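PDB 1N81: plasmodium falciparum gamete antigen 27/25 from Plasmodium falciparum, which is needed for sexual development of the malaria parasite, being made in its gametocytes, and may form dimers. Local coordinates for residues L47-R58 with Q74-L85; R14-E22 with Q168-S176. All coordinates share one frame; numbering follows the deposited sequence.

Interaction 1: L47-R58 with Q74-L85; sequences LKDRVSIRRYVR and QDNIVNRISDRL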
loop_
_atom_site.group_PDB
_atom_site.type_symbol
_atom_site.label_atom_id
_atom_site.label_comp_id
_atom_site.label_asym_id
_atom_site.label_seq_id
_atom_site.Cartn_x
_atom_site.Cartn_y
_atom_site.Cartn_z
ATOM N N LEU A 47 -5.940 -13.861 -10.963
ATOM C CA LEU A 47 -4.883 -13.664 -9.978
ATOM C C LEU A 47 -3.666 -12.963 -10.563
ATOM O O LEU A 47 -3.082 -12.078 -9.928
ATOM C CB LEU A 47 -4.465 -15.008 -9.346
ATOM C CG LEU A 47 -5.541 -15.678 -8.491
ATOM C CD1 LEU A 47 -5.038 -17.037 -7.945
ATOM C CD2 LEU A 47 -5.908 -14.739 -7.349
ATOM N N LYS A 48 -3.274 -13.335 -11.770
ATOM C CA LYS A 48 -2.115 -12.675 -12.361
ATOM C C LYS A 48 -2.435 -11.849 -13.614
ATOM O O LYS A 48 -1.555 -11.557 -14.419
ATOM C CB LYS A 48 -1.020 -13.704 -12.686
ATOM C CG LYS A 48 -0.171 -14.111 -11.485
ATOM C CD LYS A 48 1.160 -14.706 -11.944
ATOM C CE LYS A 48 2.005 -15.124 -10.764
ATOM N NZ LYS A 48 2.286 -13.979 -9.842
ATOM N N ASP A 49 -3.694 -11.470 -13.789
ATOM C CA ASP A 49 -4.076 -10.659 -14.959
ATOM C C ASP A 49 -3.643 -9.204 -14.765
ATOM O O ASP A 49 -4.445 -8.364 -14.341
ATOM C CB ASP A 49 -5.577 -10.703 -15.132
ATOM C CG ASP A 49 -6.033 -9.987 -16.370
ATOM O OD1 ASP A 49 -5.203 -9.338 -17.079
ATOM O OD2 ASP A 49 -7.241 -10.097 -16.611
ATOM N N ARG A 50 -2.382 -8.901 -15.071
ATOM C CA ARG A 50 -1.879 -7.538 -14.860
ATOM C C ARG A 50 -2.649 -6.466 -15.625
ATOM O O ARG A 50 -2.827 -5.344 -15.144
ATOM C CB ARG A 50 -0.395 -7.444 -15.237
ATOM C CG ARG A 50 0.530 -8.315 -14.403
ATOM C CD ARG A 50 1.962 -8.218 -14.911
ATOM N NE ARG A 50 2.491 -6.869 -14.753
ATOM C CZ ARG A 50 2.828 -6.347 -13.580
ATOM N NH1 ARG A 50 2.685 -7.080 -12.482
ATOM N NH2 ARG A 50 3.304 -5.105 -13.507
ATOM N N VAL A 51 -3.115 -6.808 -16.816
ATOM C CA VAL A 51 -3.853 -5.841 -17.614
ATOM C C VAL A 51 -5.105 -5.430 -16.853
ATOM O O VAL A 51 -5.342 -4.246 -16.666
ATOM C CB VAL A 51 -4.206 -6.411 -19.030
ATOM C CG1 VAL A 51 -4.990 -5.382 -19.833
ATOM C CG2 VAL A 51 -2.889 -6.746 -19.809
ATOM N N SER A 52 -5.897 -6.386 -16.388
ATOM C CA SER A 52 -7.084 -5.995 -15.651
ATOM C C SER A 52 -6.746 -5.232 -14.373
ATOM O O SER A 52 -7.359 -4.201 -14.085
ATOM C CB SER A 52 -7.936 -7.207 -15.293
ATOM O OG SER A 52 -8.341 -7.873 -16.469
ATOM N N ILE A 53 -5.772 -5.724 -13.615
ATOM C CA ILE A 53 -5.433 -5.061 -12.372
ATOM C C ILE A 53 -5.047 -3.612 -12.664
ATOM O O ILE A 53 -5.479 -2.692 -11.964
ATOM C CB ILE A 53 -4.267 -5.767 -11.626
ATOM C CG1 ILE A 53 -4.709 -7.140 -11.101
ATOM C CG2 ILE A 53 -3.782 -4.871 -10.439
ATOM C CD1 ILE A 53 -3.484 -7.997 -10.679
ATOM N N ARG A 54 -4.234 -3.397 -13.691
ATOM C CA ARG A 54 -3.850 -2.025 -14.000
ATOM C C ARG A 54 -5.089 -1.211 -14.357
ATOM O O ARG A 54 -5.141 -0.016 -14.094
ATOM C CB ARG A 54 -2.850 -1.963 -15.153
ATOM C CG ARG A 54 -2.326 -0.552 -15.337
ATOM C CD ARG A 54 -1.313 -0.421 -16.435
ATOM N NE ARG A 54 0.078 -0.464 -15.981
ATOM C CZ ARG A 54 0.758 -1.586 -15.797
ATOM N NH1 ARG A 54 0.171 -2.756 -16.016
ATOM N NH2 ARG A 54 2.032 -1.547 -15.444
ATOM N N ARG A 55 -6.088 -1.853 -14.945
ATOM C CA ARG A 55 -7.311 -1.131 -15.288
ATOM C C ARG A 55 -7.984 -0.696 -13.979
ATOM O O ARG A 55 -8.546 0.394 -13.892
ATOM C CB ARG A 55 -8.249 -2.024 -16.120
ATOM C CG ARG A 55 -9.464 -1.291 -16.698
ATOM C CD ARG A 55 -10.387 -2.244 -17.447
ATOM N NE ARG A 55 -9.604 -3.097 -18.327
ATOM C CZ ARG A 55 -9.455 -4.403 -18.157
ATOM N NH1 ARG A 55 -10.047 -5.022 -17.138
ATOM N NH2 ARG A 55 -8.693 -5.083 -18.996
ATOM N N TYR A 56 -7.936 -1.546 -12.949
ATOM C CA TYR A 56 -8.530 -1.151 -11.674
ATOM C C TYR A 56 -7.746 0.004 -11.072
ATOM O O TYR A 56 -8.324 0.900 -10.465
ATOM C CB TYR A 56 -8.600 -2.333 -10.686
ATOM C CG TYR A 56 -9.814 -3.201 -10.898
ATOM C CD1 TYR A 56 -10.019 -3.848 -12.113
ATOM C CD2 TYR A 56 -10.776 -3.339 -9.907
ATOM C CE1 TYR A 56 -11.150 -4.607 -12.334
ATOM C CE2 TYR A 56 -11.923 -4.102 -10.122
ATOM C CZ TYR A 56 -12.092 -4.732 -11.337
ATOM O OH TYR A 56 -13.191 -5.519 -11.550
ATOM N N VAL A 57 -6.433 -0.002 -11.229
ATOM C CA VAL A 57 -5.649 1.120 -10.694
ATOM C C VAL A 57 -6.109 2.425 -11.360
ATOM O O VAL A 57 -6.392 3.403 -10.677
ATOM C CB VAL A 57 -4.135 0.908 -10.937
ATOM C CG1 VAL A 57 -3.342 2.201 -10.578
ATOM C CG2 VAL A 57 -3.640 -0.303 -10.066
ATOM N N ARG A 58 -6.192 2.425 -12.694
ATOM C CA ARG A 58 -6.619 3.607 -13.459
ATOM C C ARG A 58 -7.949 4.134 -12.989
ATOM O O ARG A 58 -8.077 5.316 -12.749
ATOM C CB ARG A 58 -6.733 3.298 -14.943
ATOM C CG ARG A 58 -5.428 3.239 -15.683
ATOM C CD ARG A 58 -5.729 3.237 -17.184
ATOM N NE ARG A 58 -4.570 2.858 -17.990
ATOM C CZ ARG A 58 -4.220 1.604 -18.274
ATOM N NH1 ARG A 58 -4.941 0.584 -17.822
ATOM N NH2 ARG A 58 -3.136 1.374 -19.008
ATOM N N GLN A 74 3.458 3.112 -11.231
ATOM C CA GLN A 74 2.256 2.377 -11.515
ATOM C C GLN A 74 2.556 0.881 -11.648
ATOM O O GLN A 74 1.777 0.060 -11.160
ATOM C CB GLN A 74 1.587 2.878 -12.789
ATOM C CG GLN A 74 0.072 2.713 -12.713
ATOM C CD GLN A 74 -0.606 2.944 -14.035
ATOM O OE1 GLN A 74 -0.241 2.340 -15.049
ATOM N NE2 GLN A 74 -1.615 3.807 -14.037
ATOM N N ASP A 75 3.677 0.523 -12.287
ATOM C CA ASP A 75 4.038 -0.895 -12.467
ATOM C C ASP A 75 4.160 -1.593 -11.113
ATOM O O ASP A 75 3.710 -2.737 -10.954
ATOM C CB ASP A 75 5.384 -1.081 -13.199
ATOM C CG ASP A 75 5.337 -0.682 -14.680
ATOM O OD1 ASP A 75 4.249 -0.701 -15.289
ATOM O OD2 ASP A 75 6.414 -0.367 -15.233
ATOM N N ASN A 76 4.806 -0.932 -10.147
ATOM C CA ASN A 76 4.935 -1.548 -8.825
ATOM C C ASN A 76 3.623 -1.590 -8.061
ATOM O O ASN A 76 3.438 -2.476 -7.217
ATOM C CB ASN A 76 5.991 -0.858 -7.970
ATOM C CG ASN A 76 7.411 -1.180 -8.433
ATOM O OD1 ASN A 76 7.623 -2.129 -9.182
ATOM N ND2 ASN A 76 8.382 -0.401 -7.968
ATOM N N ILE A 77 2.723 -0.643 -8.325
ATOM C CA ILE A 77 1.423 -0.681 -7.635
ATOM C C ILE A 77 0.750 -1.975 -8.084
ATOM O O ILE A 77 0.266 -2.751 -7.256
ATOM C CB ILE A 77 0.485 0.530 -8.000
ATOM C CG1 ILE A 77 0.995 1.802 -7.330
ATOM C CG2 ILE A 77 -0.960 0.265 -7.494
ATOM C CD1 ILE A 77 0.149 3.039 -7.669
ATOM N N VAL A 78 0.750 -2.213 -9.397
ATOM C CA VAL A 78 0.150 -3.423 -9.965
ATOM C C VAL A 78 0.823 -4.670 -9.378
ATOM O O VAL A 78 0.139 -5.626 -8.984
ATOM C CB VAL A 78 0.279 -3.466 -11.500
ATOM C CG1 VAL A 78 -0.258 -4.817 -12.028
ATOM C CG2 VAL A 78 -0.516 -2.312 -12.120
ATOM N N ASN A 79 2.154 -4.655 -9.321
ATOM C CA ASN A 79 2.872 -5.796 -8.760
ATOM C C ASN A 79 2.439 -6.066 -7.329
ATOM O O ASN A 79 2.093 -7.197 -6.983
ATOM C CB ASN A 79 4.393 -5.577 -8.761
ATOM C CG ASN A 79 4.983 -5.566 -10.151
ATOM O OD1 ASN A 79 4.447 -6.185 -11.054
ATOM N ND2 ASN A 79 6.104 -4.874 -10.325
ATOM N N ARG A 80 2.462 -5.024 -6.498
ATOM C CA ARG A 80 2.090 -5.183 -5.088
ATOM C C ARG A 80 0.666 -5.712 -4.957
ATOM O O ARG A 80 0.386 -6.559 -4.112
ATOM C CB ARG A 80 2.243 -3.855 -4.317
ATOM C CG ARG A 80 3.714 -3.522 -3.925
ATOM C CD ARG A 80 3.731 -2.339 -2.954
ATOM N NE ARG A 80 3.151 -1.133 -3.556
ATOM C CZ ARG A 80 3.845 -0.246 -4.255
ATOM N NH1 ARG A 80 5.150 -0.441 -4.432
ATOM N NH2 ARG A 80 3.247 0.843 -4.746
ATOM N N ILE A 81 -0.233 -5.225 -5.800
ATOM C CA ILE A 81 -1.611 -5.676 -5.721
ATOM C C ILE A 81 -1.679 -7.179 -6.051
ATOM O O ILE A 81 -2.267 -7.962 -5.302
ATOM C CB ILE A 81 -2.521 -4.863 -6.681
ATOM C CG1 ILE A 81 -2.790 -3.450 -6.104
ATOM C CG2 ILE A 81 -3.820 -5.610 -6.901
ATOM C CD1 ILE A 81 -3.581 -2.482 -7.091
ATOM N N SER A 82 -1.067 -7.582 -7.161
ATOM C CA SER A 82 -1.090 -8.993 -7.525
ATOM C C SER A 82 -0.480 -9.819 -6.388
ATOM O O SER A 82 -1.004 -10.870 -6.035
ATOM C CB SER A 82 -0.326 -9.242 -8.830
ATOM O OG SER A 82 -0.500 -10.598 -9.209
ATOM N N ASP A 83 0.606 -9.345 -5.790
ATOM C CA ASP A 83 1.173 -10.125 -4.701
ATOM C C ASP A 83 0.217 -10.276 -3.524
ATOM O O ASP A 83 0.192 -11.319 -2.878
ATOM C CB ASP A 83 2.507 -9.533 -4.252
ATOM C CG ASP A 83 3.597 -9.697 -5.320
ATOM O OD1 ASP A 83 3.387 -10.489 -6.275
ATOM O OD2 ASP A 83 4.658 -9.048 -5.206
ATOM N N ARG A 84 -0.583 -9.249 -3.252
ATOM C CA ARG A 84 -1.535 -9.321 -2.149
ATOM C C ARG A 84 -2.607 -10.338 -2.492
ATOM O O ARG A 84 -3.086 -11.036 -1.604
ATOM C CB ARG A 84 -2.183 -7.955 -1.854
ATOM C CG ARG A 84 -1.249 -6.929 -1.182
ATOM C CD ARG A 84 -2.016 -5.643 -0.807
ATOM N NE ARG A 84 -1.068 -4.610 -0.410
ATOM C CZ ARG A 84 -0.584 -3.676 -1.220
ATOM N NH1 ARG A 84 -0.969 -3.615 -2.492
ATOM N NH2 ARG A 84 0.313 -2.823 -0.754
ATOM N N LEU A 85 -2.991 -10.417 -3.770
ATOM C CA LEU A 85 -4.018 -11.383 -4.184
ATOM C C LEU A 85 -3.540 -12.806 -3.841
ATOM O O LEU A 85 -4.271 -13.599 -3.238
ATOM C CB LEU A 85 -4.270 -11.287 -5.689
ATOM C CG LEU A 85 -4.683 -9.901 -6.212
ATOM C CD1 LEU A 85 -4.990 -9.997 -7.686
ATOM C CD2 LEU A 85 -5.873 -9.375 -5.462
#

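Interaction 2: R14-E22 with Q168-S176; sequences RIRKVGDIE and QFLIDVVDS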
loop_
_atom_site.group_PDB
_atom_site.type_symbol
_atom_site.label_atom_id
_atom_site.label_comp_id
_atom_site.label_asym_id
_atom_site.label_seq_id
_atom_site.Cartn_x
_atom_site.Cartn_y
_atom_site.Cartn_z
ATOM N N ARG A 14 0.218 13.247 -1.143
ATOM C CA ARG A 14 0.594 12.255 -2.157
ATOM C C ARG A 14 0.500 10.821 -1.592
ATOM O O ARG A 14 0.029 9.909 -2.278
ATOM C CB ARG A 14 2.023 12.459 -2.652
ATOM C CG ARG A 14 2.297 11.507 -3.786
ATOM C CD ARG A 14 3.724 11.563 -4.310
ATOM N NE ARG A 14 3.619 11.207 -5.701
ATOM C CZ ARG A 14 4.252 10.205 -6.256
ATOM N NH1 ARG A 14 5.065 9.463 -5.530
ATOM N NH2 ARG A 14 4.025 9.912 -7.516
ATOM N N ILE A 15 0.955 10.645 -0.358
ATOM C CA ILE A 15 0.885 9.346 0.316
ATOM C C ILE A 15 -0.593 8.968 0.459
ATOM O O ILE A 15 -1.014 7.862 0.116
ATOM C CB ILE A 15 1.507 9.430 1.707
ATOM C CG1 ILE A 15 3.034 9.513 1.581
ATOM C CG2 ILE A 15 1.107 8.219 2.543
ATOM C CD1 ILE A 15 3.676 8.197 1.169
ATOM N N ARG A 16 -1.384 9.926 0.929
ATOM C CA ARG A 16 -2.818 9.708 1.138
ATOM C C ARG A 16 -3.524 9.278 -0.146
ATOM O O ARG A 16 -4.297 8.311 -0.134
ATOM C CB ARG A 16 -3.434 10.993 1.722
ATOM C CG ARG A 16 -4.926 11.008 1.983
ATOM C CD ARG A 16 -5.269 12.296 2.760
ATOM N NE ARG A 16 -6.675 12.391 3.162
ATOM C CZ ARG A 16 -7.125 13.180 4.136
ATOM N NH1 ARG A 16 -6.283 13.949 4.816
ATOM N NH2 ARG A 16 -8.419 13.199 4.431
ATOM N N LYS A 17 -3.266 9.983 -1.253
ATOM C CA LYS A 17 -3.904 9.624 -2.518
ATOM C C LYS A 17 -3.380 8.337 -3.166
ATOM O O LYS A 17 -4.173 7.490 -3.602
ATOM C CB LYS A 17 -3.808 10.770 -3.535
ATOM C CG LYS A 17 -4.654 11.992 -3.137
ATOM C CD LYS A 17 -4.369 13.182 -4.025
ATOM C CE LYS A 17 -5.120 14.421 -3.576
ATOM N NZ LYS A 17 -4.643 15.611 -4.335
ATOM N N VAL A 18 -2.065 8.177 -3.248
ATOM C CA VAL A 18 -1.552 6.972 -3.885
ATOM C C VAL A 18 -1.952 5.766 -3.009
ATOM O O VAL A 18 -2.321 4.708 -3.517
ATOM C CB VAL A 18 -0.013 7.034 -4.085
ATOM C CG1 VAL A 18 0.458 5.807 -4.885
ATOM C CG2 VAL A 18 0.347 8.283 -4.863
ATOM N N GLY A 19 -1.904 5.953 -1.690
ATOM C CA GLY A 19 -2.315 4.881 -0.814
ATOM C C GLY A 19 -3.785 4.551 -1.094
ATOM O O GLY A 19 -4.127 3.395 -1.317
ATOM N N ASP A 20 -4.664 5.555 -1.101
ATOM C CA ASP A 20 -6.081 5.277 -1.372
ATOM C C ASP A 20 -6.286 4.600 -2.693
ATOM O O ASP A 20 -7.081 3.650 -2.809
ATOM C CB ASP A 20 -6.931 6.557 -1.301
ATOM C CG ASP A 20 -7.300 6.916 0.135
ATOM O OD1 ASP A 20 -7.008 6.088 1.033
ATOM O OD2 ASP A 20 -7.886 7.994 0.377
ATOM N N ILE A 21 -5.560 5.066 -3.697
ATOM C CA ILE A 21 -5.664 4.488 -5.018
ATOM C C ILE A 21 -5.307 2.985 -5.072
ATOM O O ILE A 21 -6.090 2.163 -5.572
ATOM C CB ILE A 21 -4.763 5.253 -5.998
ATOM C CG1 ILE A 21 -5.412 6.612 -6.323
ATOM C CG2 ILE A 21 -4.531 4.433 -7.257
ATOM C CD1 ILE A 21 -4.450 7.615 -6.903
ATOM N N GLU A 22 -4.135 2.653 -4.546
ATOM C CA GLU A 22 -3.618 1.282 -4.516
ATOM C C GLU A 22 -4.475 0.351 -3.668
ATOM O O GLU A 22 -4.827 -0.745 -4.088
ATOM C CB GLU A 22 -2.190 1.273 -3.932
ATOM C CG GLU A 22 -1.661 -0.141 -3.597
ATOM C CD GLU A 22 -0.129 -0.249 -3.565
ATOM O OE1 GLU A 22 0.392 -1.331 -3.198
ATOM O OE2 GLU A 22 0.556 0.731 -3.918
ATOM N N GLN A 168 8.991 -0.883 -0.036
ATOM C CA GLN A 168 8.955 -0.607 -1.471
ATOM C C GLN A 168 8.048 0.548 -1.796
ATOM O O GLN A 168 8.404 1.425 -2.585
ATOM C CB GLN A 168 8.474 -1.809 -2.285
ATOM C CG GLN A 168 8.555 -1.501 -3.771
ATOM C CD GLN A 168 8.021 -2.594 -4.624
ATOM O OE1 GLN A 168 6.812 -2.774 -4.741
ATOM N NE2 GLN A 168 8.923 -3.363 -5.221
ATOM N N PHE A 169 6.853 0.535 -1.210
ATOM C CA PHE A 169 5.884 1.596 -1.443
ATOM C C PHE A 169 6.468 2.975 -1.057
ATOM O O PHE A 169 6.336 3.945 -1.789
ATOM C CB PHE A 169 4.606 1.334 -0.622
ATOM C CG PHE A 169 3.548 2.401 -0.786
ATOM C CD1 PHE A 169 2.435 2.178 -1.604
ATOM C CD2 PHE A 169 3.666 3.623 -0.122
ATOM C CE1 PHE A 169 1.433 3.159 -1.770
ATOM C CE2 PHE A 169 2.684 4.615 -0.271
ATOM C CZ PHE A 169 1.556 4.376 -1.106
ATOM N N LEU A 170 7.091 3.068 0.107
ATOM C CA LEU A 170 7.639 4.344 0.543
ATOM C C LEU A 170 8.712 4.867 -0.443
ATOM O O LEU A 170 8.659 6.014 -0.892
ATOM C CB LEU A 170 8.209 4.189 1.955
ATOM C CG LEU A 170 7.088 3.997 2.990
ATOM C CD1 LEU A 170 7.670 3.512 4.274
ATOM C CD2 LEU A 170 6.320 5.282 3.213
ATOM N N ILE A 171 9.666 4.019 -0.802
ATOM C CA ILE A 171 10.713 4.442 -1.731
ATOM C C ILE A 171 10.115 4.945 -3.044
ATOM O O ILE A 171 10.501 5.979 -3.539
ATOM C CB ILE A 171 11.718 3.289 -1.986
ATOM C CG1 ILE A 171 12.514 3.029 -0.710
ATOM C CG2 ILE A 171 12.686 3.676 -3.117
ATOM C CD1 ILE A 171 13.223 1.687 -0.681
ATOM N N ASP A 172 9.141 4.224 -3.581
ATOM C CA ASP A 172 8.486 4.608 -4.815
ATOM C C ASP A 172 7.617 5.832 -4.741
ATOM O O ASP A 172 7.516 6.574 -5.711
ATOM C CB ASP A 172 7.539 3.515 -5.313
ATOM C CG ASP A 172 8.253 2.386 -5.928
ATOM O OD1 ASP A 172 9.491 2.497 -6.061
ATOM O OD2 ASP A 172 7.582 1.404 -6.282
ATOM N N VAL A 173 6.967 6.039 -3.603
ATOM C CA VAL A 173 5.994 7.115 -3.530
ATOM C C VAL A 173 6.336 8.415 -2.826
ATOM O O VAL A 173 5.946 9.475 -3.297
ATOM C CB VAL A 173 4.653 6.527 -2.966
ATOM C CG1 VAL A 173 3.564 7.597 -2.923
ATOM C CG2 VAL A 173 4.218 5.319 -3.849
ATOM N N VAL A 174 7.044 8.339 -1.709
ATOM C CA VAL A 174 7.418 9.532 -0.963
ATOM C C VAL A 174 8.184 10.466 -1.894
ATOM O O VAL A 174 9.082 10.020 -2.620
ATOM C CB VAL A 174 8.326 9.183 0.237
ATOM C CG1 VAL A 174 8.790 10.473 0.938
ATOM C CG2 VAL A 174 7.557 8.305 1.239
ATOM N N ASP A 175 7.829 11.752 -1.871
ATOM C CA ASP A 175 8.480 12.760 -2.707
ATOM C C ASP A 175 8.720 14.054 -1.941
ATOM O O ASP A 175 9.221 15.027 -2.508
ATOM C CB ASP A 175 7.632 13.068 -3.949
ATOM C CG ASP A 175 6.396 13.904 -3.625
ATOM O OD1 ASP A 175 5.688 14.341 -4.556
ATOM O OD2 ASP A 175 6.131 14.120 -2.433
ATOM N N SER A 176 8.395 14.060 -0.653
ATOM C CA SER A 176 8.539 15.264 0.165
ATOM C C SER A 176 9.965 15.801 0.319
ATOM O O SER A 176 10.152 16.978 0.557
ATOM C CB SER A 176 7.961 15.023 1.566
ATOM O OG SER A 176 8.752 14.077 2.273
HETATM O O HOH W 1 7.272 9.124 -6.750
#

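Interaction 1: L47-R58 with Q74-L85
Helices 50-58 and 74-85 run at 113° to each other, with axes 9.5 Å apart at closest approach and the backbones of Arg54 and Val78 near neighbours. Val78, a compact branched residue, fits the hole formed by Arg50, Ile53, Arg54 and Val57. Its two methyls serve different partners: CG2 lies over the centre of the Arg54 guanidinium, 3.9 Å above its plane, while CG1 covers the rim of one face of the Arg50 guanidinium. These are knobs-into-holes contacts between two consecutive helices of an all-helical fold, and they are reciprocal. Ile53 drops among Val78, Ile81, Ser82 and Leu85, its CG2 3.6 Å from Ile81 CG2, and its CD1 meets Leu85 CD1 tip to tip. One turn on, Val57 points CG2 at Ile81 CD1 (3.7 Å) and Ile77 CG2. Polar groups border this apolar patch. With CG anti to the backbone N (chi1 -172°) and a bend at chi3, Arg54 brings NE to Gln74 OE1 at 3.0 Å, the donor tilted out of the carbonyl plane, and NH2 into a salt bridge with Asp75. That bridge and the Arg50 NH1 bond to Asn79 OD1 are modelled implausibly short, leaving their fine geometry doubtful.

Interaction 2: R14-E22 with Q168-S176
Phe169 is the knob of this contact, its ring seated in a hole made by Ile15, Val18, Gly19 and Glu22. The knobs-into-holes fit joins two helices from opposite ends of the all-helical chain, 13-35 and 156-173, whose short segments here run at 125° to each other. A chi1 of 179° sets the ring opposite the backbone N, and it meets the first helix largely by its edge. The Gly19 backbone N lies near the ring plane, at its edge, 3.8 Å from Phe169 CZ. Glu22 OE2 lies in the ring plane 3.3 Å from Phe169 CD1, where a carboxylate oxygen faces the slightly positive ring hydrogens. Ile15 completes the edge, its CD1 4.0 Å from Phe169 CE2 and also touching Val174 CG2. On one ring face Val173 CG2 lies over the centre, and the same valine meets Val18 tip to tip, Val173 CG2 3.9 Å from Val18 CG1. A branched valine suits this place, since CG2 can cover the ring while CG1 packs against Val18 CB. Arg14, extended from CG to NE, is long enough to reach the C-terminal end of helix 156-173, where NH1 donates to Val173 O, though the modelled separation is too short to trust in detail. Asp175 OD1 lies 3.9 Å from Arg14 NE, well out of the guanidinium plane, so this long ion pair rests on charge alone.

Further out, polar partners fix these groups. Glu22 OE1 forms salt bridges with Arg84 and Arg80 of helix 71-89, while Asp172 is held by Asn76 and Arg72. Arg14 NH2 bonds to Leu68 O. A water molecule donates to Asp172 O at 2.8 Å and accepts a weak bond from Arg14 NH1.

In the fold
Helix 71-89 ties the two contacts together, supplying one side of interaction 1 and touching both helices of interaction 2. Interaction 1 joins neighbours in sequence and is only partly buried, so an aliphatic centre grades into arginine, amide and carboxylate pairs toward the surface. Interaction 2 closes a loop of 145 residues around it, lies nearer the middle of the chain and is more deeply buried, with an aromatic knob at its heart and a helix end at its margin. Arginines from helix 71-89 join them: besides the charge pairs to Glu22, Arg80 NH2 packs against Phe169 CD1, linking the far side of that helix to the core.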